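Local coordinates for NAD-dependent protein deacylase 2 (Archaeoglobus fulgidus, PDB 4TWJ) that removes acyl groups from lysine side chains in an NAD-dependent reaction, including deacetylation of the chromatin protein Alba, and here holds a myristoylated histone peptide, at residues V19-A24 with D185-V190; G119-L124 with P160-F165; L124-C129 with P148-C153; E180-D185 with P203-K208. One frame throughout, in Å; residues are numbered along the deposited sequence.

Interaction 1. Residues V19-A24 with D185-V190; sequences VVFTGA and DAFMVV. With ACT (acetate ion), chain F.
Val-19 to Thr-22 and Phe-187 to Val-190 pair as neighbouring parallel strands, the central two of the six-stranded Rossmann sheet whose order is 3-2-1-4-5-6. Met-188 and Val-190 each take part through both backbone groups: Met-188 N gives to Val-19 O at 2.9 Å, while Met-188 O receives Phe-21 N at 2.8 Å. Val-190 N then binds Phe-21 O, and a longer bond of 3.3 Å from Gly-23 N to Val-190 O carries the ladder past the strand end.

One face of the pair bears Val-19, Phe-21, Phe-187 and Val-189. The Phe-187 ring, with CG anti to its backbone N (chi1 -165°), leans over the neighbouring strand. Its CE1 meets Val-19 CG1 at 3.8 Å and its CE2 reaches Phe-21 CB at 3.5 Å, and the two phenyl planes are inclined by 36°. An alanine in place of Phe-187 would probably open a gap between Val-19 and Phe-21 and leave the Phe-21 ring freer to shift. On the other face, bending at chi3 sets Met-188 CE 3.9 Å from Val-20 CG2. Beta-branched valines suit extended strands, and on this face Met-188 and Val-190 pack against helix 235-249.

Beyond the strand, Gly-23 and Ala-24 belong to the NAD-binding residues. Ala-24 N donates at 3.2 Å to OXT of an acetate, probably from the crystallisation liquor, which Ser-193 OG also binds; a side chain on Gly-23 would run into it. The buried, apolar strands thus present a backbone N-H able to bind an anion, consistent with the glycine-containing dinucleotide-binding turn of sirtuins.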
loop_
_atom_site.group_PDB
_atom_site.type_symbol
_atom_site.label_atom_id
_atom_site.label_comp_id
_atom_site.label_asym_id
_atom_site.label_seq_id
_atom_site.Cartn_x
_atom_site.Cartn_y
_atom_site.Cartn_z
ATOM N N VAL A 19 9.465 2.961 9.588
ATOM C CA VAL A 19 8.302 2.340 8.958
ATOM C C VAL A 19 7.990 3.093 7.667
ATOM O O VAL A 19 8.090 4.319 7.622
ATOM C CB VAL A 19 7.080 2.381 9.904
ATOM C CG1 VAL A 19 5.804 1.944 9.191
ATOM C CG2 VAL A 19 7.346 1.511 11.125
ATOM N N VAL A 20 7.637 2.348 6.622
ATOM C CA VAL A 20 7.213 2.933 5.352
ATOM C C VAL A 20 5.738 2.615 5.118
ATOM O O VAL A 20 5.298 1.495 5.368
ATOM C CB VAL A 20 8.077 2.424 4.183
ATOM C CG1 VAL A 20 7.558 2.958 2.855
ATOM C CG2 VAL A 20 9.525 2.835 4.399
ATOM N N PHE A 21 4.996 3.618 4.652
ATOM C CA PHE A 21 3.549 3.542 4.445
ATOM C C PHE A 21 3.292 3.923 2.989
ATOM O O PHE A 21 3.691 5.011 2.560
ATOM C CB PHE A 21 2.864 4.514 5.410
ATOM C CG PHE A 21 1.370 4.618 5.254
ATOM C CD1 PHE A 21 0.521 3.951 6.125
ATOM C CD2 PHE A 21 0.811 5.440 4.277
ATOM C CE1 PHE A 21 -0.855 4.076 6.013
ATOM C CE2 PHE A 21 -0.564 5.567 4.161
ATOM C CZ PHE A 21 -1.395 4.883 5.029
ATOM N N THR A 22 2.654 3.039 2.224
ATOM C CA THR A 22 2.466 3.289 0.792
ATOM C C THR A 22 1.023 3.187 0.329
ATOM O O THR A 22 0.222 2.440 0.893
ATOM C CB THR A 22 3.328 2.341 -0.068
ATOM O OG1 THR A 22 2.862 0.992 0.069
ATOM C CG2 THR A 22 4.787 2.422 0.361
ATOM N N GLY A 23 0.721 3.941 -0.724
ATOM C CA GLY A 23 -0.577 3.904 -1.390
ATOM C C GLY A 23 -0.416 3.802 -2.894
ATOM O O GLY A 23 0.665 3.469 -3.396
ATOM N N ALA A 24 -1.493 4.114 -3.612
ATOM C CA ALA A 24 -1.581 3.853 -5.054
ATOM C C ALA A 24 -0.562 4.606 -5.910
ATOM O O ALA A 24 -0.269 4.176 -7.029
ATOM C CB ALA A 24 -2.991 4.141 -5.552
ATOM N N ASP A 185 10.363 5.437 15.195
ATOM C CA ASP A 185 10.921 6.787 15.329
ATOM C C ASP A 185 11.072 7.501 13.989
ATOM O O ASP A 185 11.489 8.658 13.944
ATOM C CB ASP A 185 12.242 6.779 16.102
ATOM C CG ASP A 185 13.292 5.882 15.483
ATOM O OD1 ASP A 185 13.022 5.206 14.469
ATOM O OD2 ASP A 185 14.413 5.843 16.038
ATOM N N ALA A 186 10.722 6.810 12.904
ATOM C CA ALA A 186 10.649 7.419 11.581
ATOM C C ALA A 186 9.507 6.773 10.806
ATOM O O ALA A 186 9.353 5.556 10.822
ATOM C CB ALA A 186 11.963 7.242 10.839
ATOM N N PHE A 187 8.709 7.596 10.135
ATOM C CA PHE A 187 7.531 7.125 9.413
ATOM C C PHE A 187 7.510 7.847 8.073
ATOM O O PHE A 187 7.386 9.072 8.035
ATOM C CB PHE A 187 6.271 7.428 10.227
ATOM C CG PHE A 187 5.040 6.694 9.762
ATOM C CD1 PHE A 187 4.621 5.539 10.406
ATOM C CD2 PHE A 187 4.279 7.178 8.703
ATOM C CE1 PHE A 187 3.478 4.873 9.994
ATOM C CE2 PHE A 187 3.135 6.513 8.289
ATOM C CZ PHE A 187 2.738 5.362 8.937
ATOM N N MET A 188 7.674 7.098 6.987
ATOM C CA MET A 188 7.761 7.692 5.653
ATOM C C MET A 188 6.574 7.267 4.800
ATOM O O MET A 188 6.407 6.085 4.504
ATOM C CB MET A 188 9.074 7.305 4.966
ATOM C CG MET A 188 9.204 7.854 3.548
ATOM S SD MET A 188 10.880 7.805 2.882
ATOM C CE MET A 188 11.193 6.046 2.863
ATOM N N VAL A 189 5.748 8.242 4.427
ATOM C CA VAL A 189 4.622 8.016 3.526
ATOM C C VAL A 189 5.115 8.167 2.086
ATOM O O VAL A 189 5.809 9.137 1.770
ATOM C CB VAL A 189 3.480 9.021 3.801
ATOM C CG1 VAL A 189 2.404 8.943 2.720
ATOM C CG2 VAL A 189 2.881 8.770 5.179
ATOM N N VAL A 190 4.775 7.204 1.230
ATOM C CA VAL A 190 5.139 7.253 -0.193
ATOM C C VAL A 190 3.922 6.938 -1.067
ATOM O O VAL A 190 3.367 5.844 -1.000
ATOM C CB VAL A 190 6.269 6.257 -0.540
ATOM C CG1 VAL A 190 6.715 6.433 -1.989
ATOM C CG2 VAL A 190 7.453 6.424 0.404
HETATM C C ACT F . -3.764 7.349 -2.839
HETATM O O ACT F . -4.133 8.257 -2.067
HETATM O OXT ACT F . -3.731 6.155 -2.475
HETATM C CH3 ACT F . -3.346 7.707 -4.234
#

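Interaction 2. Residues G119-L124 with P160-F165; sequences GSMDKL and PRVVLF
Leu-124 and Pro-160 form a non-hydrogen-bonded antiparallel pair in the three-stranded sheet of the sirtuin zinc-binding module, where strand 123-126 runs beside strand 158-162 and Arg-161 N donates to Lys-123 O at 2.8 Å. Their packed side is apolar: Leu-124 crosses Pro-160, CD2 lying 3.9 Å from Pro-160 CB. Met-121, bent at chi2 and chi3, curls back from its turn to put SD 3.8 Å from Pro-160 CB and 3.9 Å from Val-162 CG2, with Trp-64 and Ile-102 nearby. An alanine at Met-121 would probably leave a gap beside Pro-160 and Val-162, because the thioether and its methyl fill that site. Also buried, Val-163 O is hydrogen-bonded to the modified side chain of the bound peptide, on which Val-162 packs.

The solvent side is looser and charged. Arg-161 lays one guanidinium face over Lys-123 CB, and Lys-123 NZ stays 5.6 Å from Arg-161 NH1; salt bridges to Asp-134 and Asp-125 respectively probably ease this approach of like charges.

Gly-119 has positive phi, and a CB there would collide with Arg-161 O. Arg-161 centres an inverse gamma turn, and its carbonyl oxygen receives Ser-120 N at 3.1 Å, the donor standing 39° out of the carbonyl plane.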
loop_
_atom_site.group_PDB
_atom_site.type_symbol
_atom_site.label_atom_id
_atom_site.label_comp_id
_atom_site.label_asym_id
_atom_site.label_seq_id
_atom_site.Cartn_x
_atom_site.Cartn_y
_atom_site.Cartn_z
ATOM N N GLY A 119 -5.765 -6.115 2.234
ATOM C CA GLY A 119 -5.651 -7.461 1.682
ATOM C C GLY A 119 -4.962 -7.483 0.334
ATOM O O GLY A 119 -4.129 -6.625 0.034
ATOM N N SER A 120 -5.309 -8.471 -0.486
ATOM C CA SER A 120 -4.704 -8.618 -1.809
ATOM C C SER A 120 -5.543 -9.529 -2.687
ATOM O O SER A 120 -6.470 -10.175 -2.208
ATOM C CB SER A 120 -3.295 -9.203 -1.698
ATOM O OG SER A 120 -3.346 -10.595 -1.437
ATOM N N MET A 121 -5.185 -9.594 -3.966
ATOM C CA MET A 121 -5.891 -10.432 -4.938
ATOM C C MET A 121 -5.525 -11.914 -4.839
ATOM O O MET A 121 -6.157 -12.742 -5.492
ATOM C CB MET A 121 -5.584 -9.953 -6.362
ATOM C CG MET A 121 -6.007 -8.526 -6.657
ATOM S SD MET A 121 -7.793 -8.310 -6.607
ATOM C CE MET A 121 -8.320 -9.416 -7.904
ATOM N N ASP A 122 -4.524 -12.240 -4.022
ATOM C CA ASP A 122 -3.946 -13.590 -3.953
ATOM C C ASP A 122 -4.958 -14.714 -3.717
ATOM O O ASP A 122 -4.857 -15.780 -4.326
ATOM C CB ASP A 122 -2.888 -13.641 -2.844
ATOM C CG ASP A 122 -1.965 -14.834 -2.972
ATOM O OD1 ASP A 122 -1.458 -15.075 -4.087
ATOM O OD2 ASP A 122 -1.746 -15.527 -1.958
ATOM N N LYS A 123 -5.910 -14.477 -2.820
ATOM C CA LYS A 123 -6.923 -15.470 -2.470
ATOM C C LYS A 123 -8.314 -14.890 -2.702
ATOM O O LYS A 123 -8.511 -13.682 -2.575
ATOM C CB LYS A 123 -6.779 -15.889 -1.006
ATOM C CG LYS A 123 -5.406 -16.425 -0.624
ATOM C CD LYS A 123 -5.118 -17.792 -1.229
ATOM C CE LYS A 123 -5.935 -18.892 -0.568
ATOM N NZ LYS A 123 -5.458 -20.253 -0.939
ATOM N N LEU A 124 -9.267 -15.755 -3.045
ATOM C CA LEU A 124 -10.632 -15.335 -3.355
ATOM C C LEU A 124 -11.646 -16.335 -2.814
ATOM O O LEU A 124 -11.310 -17.492 -2.555
ATOM C CB LEU A 124 -10.821 -15.183 -4.869
ATOM C CG LEU A 124 -9.746 -14.403 -5.630
ATOM C CD1 LEU A 124 -8.627 -15.320 -6.113
ATOM C CD2 LEU A 124 -10.358 -13.664 -6.811
ATOM N N PRO A 160 -12.414 -11.248 -4.282
ATOM C CA PRO A 160 -11.051 -11.395 -3.786
ATOM C C PRO A 160 -10.973 -10.988 -2.323
ATOM O O PRO A 160 -11.806 -10.204 -1.860
ATOM C CB PRO A 160 -10.252 -10.431 -4.664
ATOM C CG PRO A 160 -11.226 -9.376 -5.046
ATOM C CD PRO A 160 -12.578 -10.030 -5.098
ATOM N N ARG A 161 -9.981 -11.504 -1.603
ATOM C CA ARG A 161 -9.781 -11.132 -0.199
ATOM C C ARG A 161 -9.113 -9.760 -0.100
ATOM O O ARG A 161 -8.034 -9.591 0.479
ATOM C CB ARG A 161 -9.005 -12.218 0.546
ATOM C CG ARG A 161 -9.832 -13.473 0.716
ATOM C CD ARG A 161 -9.179 -14.490 1.629
ATOM N NE ARG A 161 -9.912 -15.753 1.580
ATOM C CZ ARG A 161 -9.475 -16.908 2.077
ATOM N NH1 ARG A 161 -8.293 -16.985 2.686
ATOM N NH2 ARG A 161 -10.228 -17.996 1.968
ATOM N N VAL A 162 -9.799 -8.792 -0.692
ATOM C CA VAL A 162 -9.422 -7.395 -0.684
ATOM C C VAL A 162 -10.478 -6.683 0.141
ATOM O O VAL A 162 -11.659 -7.028 0.074
ATOM C CB VAL A 162 -9.408 -6.833 -2.120
ATOM C CG1 VAL A 162 -9.385 -5.307 -2.132
ATOM C CG2 VAL A 162 -8.224 -7.398 -2.890
ATOM N N VAL A 163 -10.054 -5.699 0.923
ATOM C CA VAL A 163 -10.987 -4.852 1.647
ATOM C C VAL A 163 -11.548 -3.835 0.660
ATOM O O VAL A 163 -10.819 -2.969 0.180
ATOM C CB VAL A 163 -10.295 -4.112 2.808
ATOM C CG1 VAL A 163 -11.289 -3.217 3.539
ATOM C CG2 VAL A 163 -9.668 -5.109 3.773
ATOM N N LEU A 164 -12.836 -3.953 0.344
ATOM C CA LEU A 164 -13.507 -2.964 -0.486
ATOM C C LEU A 164 -13.991 -1.830 0.400
ATOM O O LEU A 164 -14.100 -1.989 1.615
ATOM C CB LEU A 164 -14.703 -3.585 -1.211
ATOM C CG LEU A 164 -14.363 -4.746 -2.144
ATOM C CD1 LEU A 164 -15.635 -5.301 -2.770
ATOM C CD2 LEU A 164 -13.378 -4.305 -3.210
ATOM N N PHE A 165 -14.285 -0.685 -0.206
ATOM C CA PHE A 165 -14.882 0.414 0.547
ATOM C C PHE A 165 -16.161 -0.075 1.221
ATOM O O PHE A 165 -16.945 -0.814 0.624
ATOM C CB PHE A 165 -15.140 1.625 -0.350
ATOM C CG PHE A 165 -13.894 2.403 -0.675
ATOM C CD1 PHE A 165 -13.454 3.411 0.171
ATOM C CD2 PHE A 165 -13.149 2.116 -1.811
ATOM C CE1 PHE A 165 -12.299 4.124 -0.112
ATOM C CE2 PHE A 165 -11.996 2.827 -2.103
ATOM C CZ PHE A 165 -11.566 3.832 -1.251
#

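Interaction 3. Residues L124-C129 with P148-C153; sequences LDCLDC and PRCRKC. With ZN (zinc ion), chain C.
Cys-126 and Cys-129 meet Cys-150 and Cys-153 through sulfur and zinc, and no ring face or edge lies between the two segments. The flat groups are peripheral, the Arg-149 guanidinium forming a cation-pi pair with Tyr-156 and Tyr-133 touching the Cys-150 side chain. The motif is a Cys4 zinc site made from two CxxC turns, the structural metal site of the sirtuin small domain.

Each SG binds the ion at 2.3 Å. Across the segments Cys-126 SG lies 3.7 Å from Cys-153 SG, and Cys-129 SG is 3.9 Å from Cys-153 SG, spacings that fit a tetrahedron. The two turns match in shape. The leading cysteines, Cys-126 and Cys-150, hold SG anti to the backbone N (chi1 174° and -179°), while the trailing Cys-129 and Cys-153 place it between the backbone N and the carbonyl carbon.

Backbone N-H groups further grip the sulfurs: Cys-129 N points almost straight at Cys-126 SG, 3.5 Å away, Asp-128 N adds a weak bond to the same sulfur, and Cys-153 N makes a weak one to Cys-150 SG. Such donors, together with the metal, would be expected to stabilise cysteine as thiolate. On the outer side Lys-152, salt-bridged to Glu-131, brings its aliphatic CD to 4.1 Å from Cys-129 SG. A water gives a hydrogen bond of 2.8 Å to Cys-129 O and accepts a weak one from Lys-152 NZ.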
loop_
_atom_site.group_PDB
_atom_site.type_symbol
_atom_site.label_atom_id
_atom_site.label_comp_id
_atom_site.label_asym_id
_atom_site.label_seq_id
_atom_site.Cartn_x
_atom_site.Cartn_y
_atom_site.Cartn_z
ATOM N N LEU A 124 -9.267 -15.755 -3.045
ATOM C CA LEU A 124 -10.632 -15.335 -3.355
ATOM C C LEU A 124 -11.646 -16.335 -2.814
ATOM O O LEU A 124 -11.310 -17.492 -2.555
ATOM C CB LEU A 124 -10.821 -15.183 -4.869
ATOM C CG LEU A 124 -9.746 -14.403 -5.630
ATOM C CD1 LEU A 124 -8.627 -15.320 -6.113
ATOM C CD2 LEU A 124 -10.358 -13.664 -6.811
ATOM N N ASP A 125 -12.882 -15.871 -2.644
ATOM C CA ASP A 125 -13.972 -16.695 -2.128
ATOM C C ASP A 125 -15.236 -16.483 -2.941
ATOM O O ASP A 125 -15.553 -15.356 -3.316
ATOM C CB ASP A 125 -14.289 -16.318 -0.684
ATOM C CG ASP A 125 -13.110 -16.491 0.235
ATOM O OD1 ASP A 125 -12.882 -17.623 0.710
ATOM O OD2 ASP A 125 -12.411 -15.492 0.491
ATOM N N CYS A 126 -15.971 -17.562 -3.193
ATOM C CA CYS A 126 -17.319 -17.440 -3.733
ATOM C C CYS A 126 -18.278 -17.111 -2.594
ATOM O O CYS A 126 -18.372 -17.864 -1.623
ATOM C CB CYS A 126 -17.748 -18.732 -4.405
ATOM S SG CYS A 126 -19.466 -18.734 -4.949
ATOM N N LEU A 127 -18.998 -15.999 -2.717
ATOM C CA LEU A 127 -19.911 -15.559 -1.657
ATOM C C LEU A 127 -21.146 -16.446 -1.507
ATOM O O LEU A 127 -21.801 -16.414 -0.462
ATOM C CB LEU A 127 -20.357 -14.114 -1.893
ATOM C CG LEU A 127 -19.262 -13.049 -1.999
ATOM C CD1 LEU A 127 -19.896 -11.665 -2.017
ATOM C CD2 LEU A 127 -18.249 -13.157 -0.869
ATOM N N ASP A 128 -21.470 -17.228 -2.536
ATOM C CA ASP A 128 -22.652 -18.089 -2.505
ATOM C C ASP A 128 -22.392 -19.465 -1.886
ATOM O O ASP A 128 -23.123 -19.875 -0.984
ATOM C CB ASP A 128 -23.249 -18.238 -3.909
ATOM C CG ASP A 128 -24.015 -17.001 -4.353
ATOM O OD1 ASP A 128 -23.841 -16.582 -5.511
ATOM O OD2 ASP A 128 -24.794 -16.446 -3.544
ATOM N N CYS A 129 -21.372 -20.178 -2.367
ATOM C CA CYS A 129 -21.077 -21.529 -1.865
ATOM C C CYS A 129 -19.793 -21.617 -1.026
ATOM O O CYS A 129 -19.456 -22.694 -0.529
ATOM C CB CYS A 129 -21.011 -22.524 -3.024
ATOM S SG CYS A 129 -19.445 -22.527 -3.926
ATOM N N PRO A 148 -13.882 -13.687 -13.325
ATOM C CA PRO A 148 -13.929 -14.828 -12.421
ATOM C C PRO A 148 -15.364 -15.286 -12.158
ATOM O O PRO A 148 -16.241 -14.466 -11.880
ATOM C CB PRO A 148 -13.268 -14.289 -11.150
ATOM C CG PRO A 148 -12.307 -13.277 -11.662
ATOM C CD PRO A 148 -13.023 -12.614 -12.800
ATOM N N ARG A 149 -15.584 -16.589 -12.297
ATOM C CA ARG A 149 -16.853 -17.231 -11.983
ATOM C C ARG A 149 -16.513 -18.422 -11.105
ATOM O O ARG A 149 -15.461 -19.035 -11.276
ATOM C CB ARG A 149 -17.545 -17.725 -13.255
ATOM C CG ARG A 149 -18.014 -16.636 -14.206
ATOM C CD ARG A 149 -19.324 -16.001 -13.782
ATOM N NE ARG A 149 -20.436 -16.957 -13.741
ATOM C CZ ARG A 149 -21.173 -17.341 -14.786
ATOM N NH1 ARG A 149 -20.956 -16.861 -16.013
ATOM N NH2 ARG A 149 -22.159 -18.216 -14.599
ATOM N N CYS A 150 -17.395 -18.758 -10.176
ATOM C CA CYS A 150 -17.172 -19.931 -9.340
ATOM C C CYS A 150 -17.365 -21.199 -10.160
ATOM O O CYS A 150 -18.425 -21.407 -10.747
ATOM C CB CYS A 150 -18.131 -19.938 -8.173
ATOM S SG CYS A 150 -17.905 -21.335 -7.054
ATOM N N ARG A 151 -16.344 -22.044 -10.203
ATOM C CA ARG A 151 -16.425 -23.281 -10.977
ATOM C C ARG A 151 -17.385 -24.288 -10.343
ATOM O O ARG A 151 -18.051 -25.044 -11.054
ATOM C CB ARG A 151 -15.040 -23.904 -11.151
ATOM C CG ARG A 151 -15.039 -25.157 -12.021
ATOM C CD ARG A 151 -13.627 -25.626 -12.315
ATOM N NE ARG A 151 -12.924 -24.748 -13.256
ATOM C CZ ARG A 151 -12.717 -25.003 -14.551
ATOM N NH1 ARG A 151 -12.047 -24.127 -15.293
ATOM N NH2 ARG A 151 -13.157 -26.121 -15.120
ATOM N N LYS A 152 -17.465 -24.300 -9.017
ATOM C CA LYS A 152 -18.338 -25.252 -8.336
ATOM C C LYS A 152 -19.811 -24.966 -8.623
ATOM O O LYS A 152 -20.530 -25.843 -9.102
ATOM C CB LYS A 152 -18.087 -25.257 -6.826
ATOM C CG LYS A 152 -18.985 -26.229 -6.072
ATOM C CD LYS A 152 -18.526 -26.446 -4.639
ATOM C CE LYS A 152 -17.362 -27.418 -4.562
ATOM N NZ LYS A 152 -16.925 -27.634 -3.159
ATOM N N CYS A 153 -20.254 -23.742 -8.339
ATOM C CA CYS A 153 -21.686 -23.417 -8.376
ATOM C C CYS A 153 -22.106 -22.463 -9.504
ATOM O O CYS A 153 -23.306 -22.267 -9.728
ATOM C CB CYS A 153 -22.117 -22.852 -7.025
ATOM S SG CYS A 153 -21.721 -21.107 -6.771
HETATM ZN ZN ZN C . -19.692 -20.952 -5.612
HETATM O O HOH W 1 -17.768 -24.827 -1.255
#

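Interaction 4. Residues E180-D185 with P203-K208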
loop_
_atom_site.group_PDB
_atom_site.type_symbol
_atom_site.label_atom_id
_atom_site.label_comp_id
_atom_site.label_asym_id
_atom_site.label_seq_id
_atom_site.Cartn_x
_atom_site.Cartn_y
_atom_site.Cartn_z
ATOM N N GLU A 180 3.175 -0.759 14.946
ATOM C CA GLU A 180 4.312 -0.211 14.209
ATOM C C GLU A 180 4.319 1.317 14.262
ATOM O O GLU A 180 5.348 1.923 14.557
ATOM C CB GLU A 180 4.304 -0.693 12.755
ATOM C CG GLU A 180 4.720 -2.147 12.591
ATOM C CD GLU A 180 6.139 -2.408 13.059
ATOM O OE1 GLU A 180 7.031 -1.590 12.765
ATOM O OE2 GLU A 180 6.362 -3.431 13.734
ATOM N N ALA A 181 3.169 1.934 13.999
ATOM C CA ALA A 181 3.062 3.394 14.033
ATOM C C ALA A 181 3.370 3.958 15.422
ATOM O O ALA A 181 4.050 4.975 15.541
ATOM C CB ALA A 181 1.680 3.840 13.581
ATOM N N LYS A 182 2.887 3.281 16.461
ATOM C CA LYS A 182 3.073 3.739 17.845
ATOM C C LYS A 182 4.508 3.646 18.340
ATOM O O LYS A 182 4.879 4.360 19.273
ATOM C CB LYS A 182 2.179 2.939 18.800
ATOM C CG LYS A 182 0.712 3.301 18.694
ATOM C CD LYS A 182 -0.176 2.336 19.457
ATOM C CE LYS A 182 -0.182 2.598 20.948
ATOM N NZ LYS A 182 -1.546 2.335 21.496
ATOM N N HIS A 183 5.310 2.771 17.737
ATOM C CA HIS A 183 6.638 2.480 18.264
ATOM C C HIS A 183 7.756 2.607 17.236
ATOM O O HIS A 183 8.797 1.968 17.355
ATOM C CB HIS A 183 6.618 1.108 18.938
ATOM C CG HIS A 183 5.642 1.042 20.066
ATOM N ND1 HIS A 183 4.459 0.341 19.991
ATOM C CD2 HIS A 183 5.632 1.666 21.267
ATOM C CE1 HIS A 183 3.784 0.508 21.112
ATOM N NE2 HIS A 183 4.468 1.312 21.900
ATOM N N CYS A 184 7.545 3.466 16.245
ATOM C CA CYS A 184 8.578 3.790 15.274
ATOM C C CYS A 184 9.135 5.165 15.617
ATOM O O CYS A 184 8.462 5.966 16.269
ATOM C CB CYS A 184 8.005 3.787 13.849
ATOM S SG CYS A 184 6.844 5.116 13.470
ATOM N N ASP A 185 10.363 5.437 15.195
ATOM C CA ASP A 185 10.921 6.787 15.329
ATOM C C ASP A 185 11.072 7.501 13.989
ATOM O O ASP A 185 11.489 8.658 13.944
ATOM C CB ASP A 185 12.242 6.779 16.102
ATOM C CG ASP A 185 13.292 5.882 15.483
ATOM O OD1 ASP A 185 13.022 5.206 14.469
ATOM O OD2 ASP A 185 14.413 5.843 16.038
ATOM N N PRO A 203 -0.331 7.541 10.006
ATOM C CA PRO A 203 0.679 8.598 10.138
ATOM C C PRO A 203 0.430 9.556 11.308
ATOM O O PRO A 203 1.385 10.041 11.907
ATOM C CB PRO A 203 0.613 9.350 8.796
ATOM C CG PRO A 203 -0.534 8.761 8.039
ATOM C CD PRO A 203 -0.825 7.421 8.627
ATOM N N TYR A 204 -0.834 9.816 11.633
ATOM C CA TYR A 204 -1.149 10.657 12.791
ATOM C C TYR A 204 -0.762 9.979 14.103
ATOM O O TYR A 204 -0.301 10.635 15.032
ATOM C CB TYR A 204 -2.626 11.028 12.809
ATOM C CG TYR A 204 -3.027 11.923 11.667
ATOM C CD1 TYR A 204 -2.655 13.265 11.642
ATOM C CD2 TYR A 204 -3.785 11.436 10.612
ATOM C CE1 TYR A 204 -3.028 14.092 10.594
ATOM C CE2 TYR A 204 -4.156 12.250 9.559
ATOM C CZ TYR A 204 -3.780 13.576 9.555
ATOM O OH TYR A 204 -4.160 14.385 8.505
ATOM N N ILE A 205 -0.958 8.668 14.175
ATOM C CA ILE A 205 -0.528 7.898 15.341
ATOM C C ILE A 205 0.992 7.978 15.512
ATOM O O ILE A 205 1.488 8.188 16.623
ATOM C CB ILE A 205 -0.986 6.427 15.240
ATOM C CG1 ILE A 205 -2.509 6.340 15.404
ATOM C CG2 ILE A 205 -0.283 5.565 16.277
ATOM C CD1 ILE A 205 -3.101 4.996 15.033
ATOM N N ALA A 206 1.728 7.811 14.417
ATOM C CA ALA A 206 3.192 7.900 14.462
ATOM C C ALA A 206 3.651 9.301 14.875
ATOM O O ALA A 206 4.578 9.450 15.674
ATOM C CB ALA A 206 3.790 7.517 13.115
ATOM N N LYS A 207 2.981 10.317 14.339
ATOM C CA LYS A 207 3.269 11.716 14.678
ATOM C C LYS A 207 3.065 11.970 16.176
ATOM O O LYS A 207 3.936 12.544 16.839
ATOM C CB LYS A 207 2.378 12.645 13.844
ATOM C CG LYS A 207 2.479 14.126 14.175
ATOM C CD LYS A 207 3.723 14.766 13.608
ATOM C CE LYS A 207 3.632 16.283 13.721
ATOM N NZ LYS A 207 4.807 16.943 13.112
ATOM N N LYS A 208 1.926 11.533 16.706
ATOM C CA LYS A 208 1.636 11.676 18.139
ATOM C C LYS A 208 2.671 10.952 19.003
ATOM O O LYS A 208 3.005 11.407 20.102
ATOM C CB LYS A 208 0.228 11.152 18.453
ATOM C CG LYS A 208 -0.118 11.110 19.937
ATOM C CD LYS A 208 -1.451 10.431 20.207
ATOM C CE LYS A 208 -2.629 11.352 19.943
ATOM N NZ LYS A 208 -3.897 10.805 20.506
#
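Ala-181, near the end of helix 171-182, packs on Ile-205 and Ala-206 of helix 201-208, joining two helices that lie on the same face of the Rossmann sheet. Helix 201-208 is the connecting helix of a beta-alpha-beta crossover between the parallel strands 186-190 and 212-217.

Walking along 180-185, Glu-180 takes no part in the packing and hydrogen-bonds His-17 through OE1. Next comes Ala-181, the residue of closest backbone approach, its CA 4.5 Å from Ala-206 CA. Alanine suits both positions, since larger side chains would be hard to fit between backbones this near. Ala-181 CB rests 3.8 Å from Ile-205 CG2, and Ala-181 O meets Ala-206 CA at 3.2 Å in a CA-H...O contact.

Lys-182 follows with its CB pointing away from helix 201-208, yet the start of its aliphatic chain crosses Ile-205: CG comes within 3.5 Å of Ile-205 CG2, tighter than ordinary carbon packing. Ile-205 CG2 can wedge between Ala-181 and Lys-182 because it stands anti to the backbone N. Lys-182, an exposed residue, thus gives a methylene to the contact.

At His-183 the chain leaves helical geometry, and the face of its imidazole is approached by Lys-182 CB, offset toward the rim. The turn brings in Cys-184, a small buried residue beside Val-19. Asp-185 then ties the chain to His-17 and Lys-16. Ala-206 itself lies against Met-213 of the sheet, and its CB meets Cys-184 SG at 3.9 Å.

How the interactions relate
Interactions 1 and 4 belong to the Rossmann domain, their centres about 10 Å apart; they share Asp-185 and touch where Phe-187 CD1 meets Ala-206 CB at 3.5 Å, so the helix pair rests on the central strands. Interactions 2 and 3 belong to the zinc module, about 14 Å between centres, sharing Leu-124 and strand 123-126 and joined by the Arg-161 to Asp-125 salt bridge. Along the chain, interaction 1 spans both of these, with interaction 3 inside interaction 2, so the module is an insertion between Rossmann strands. The zinc lies far from the NAD site, while interaction 2, in between, adjoins the bound peptide.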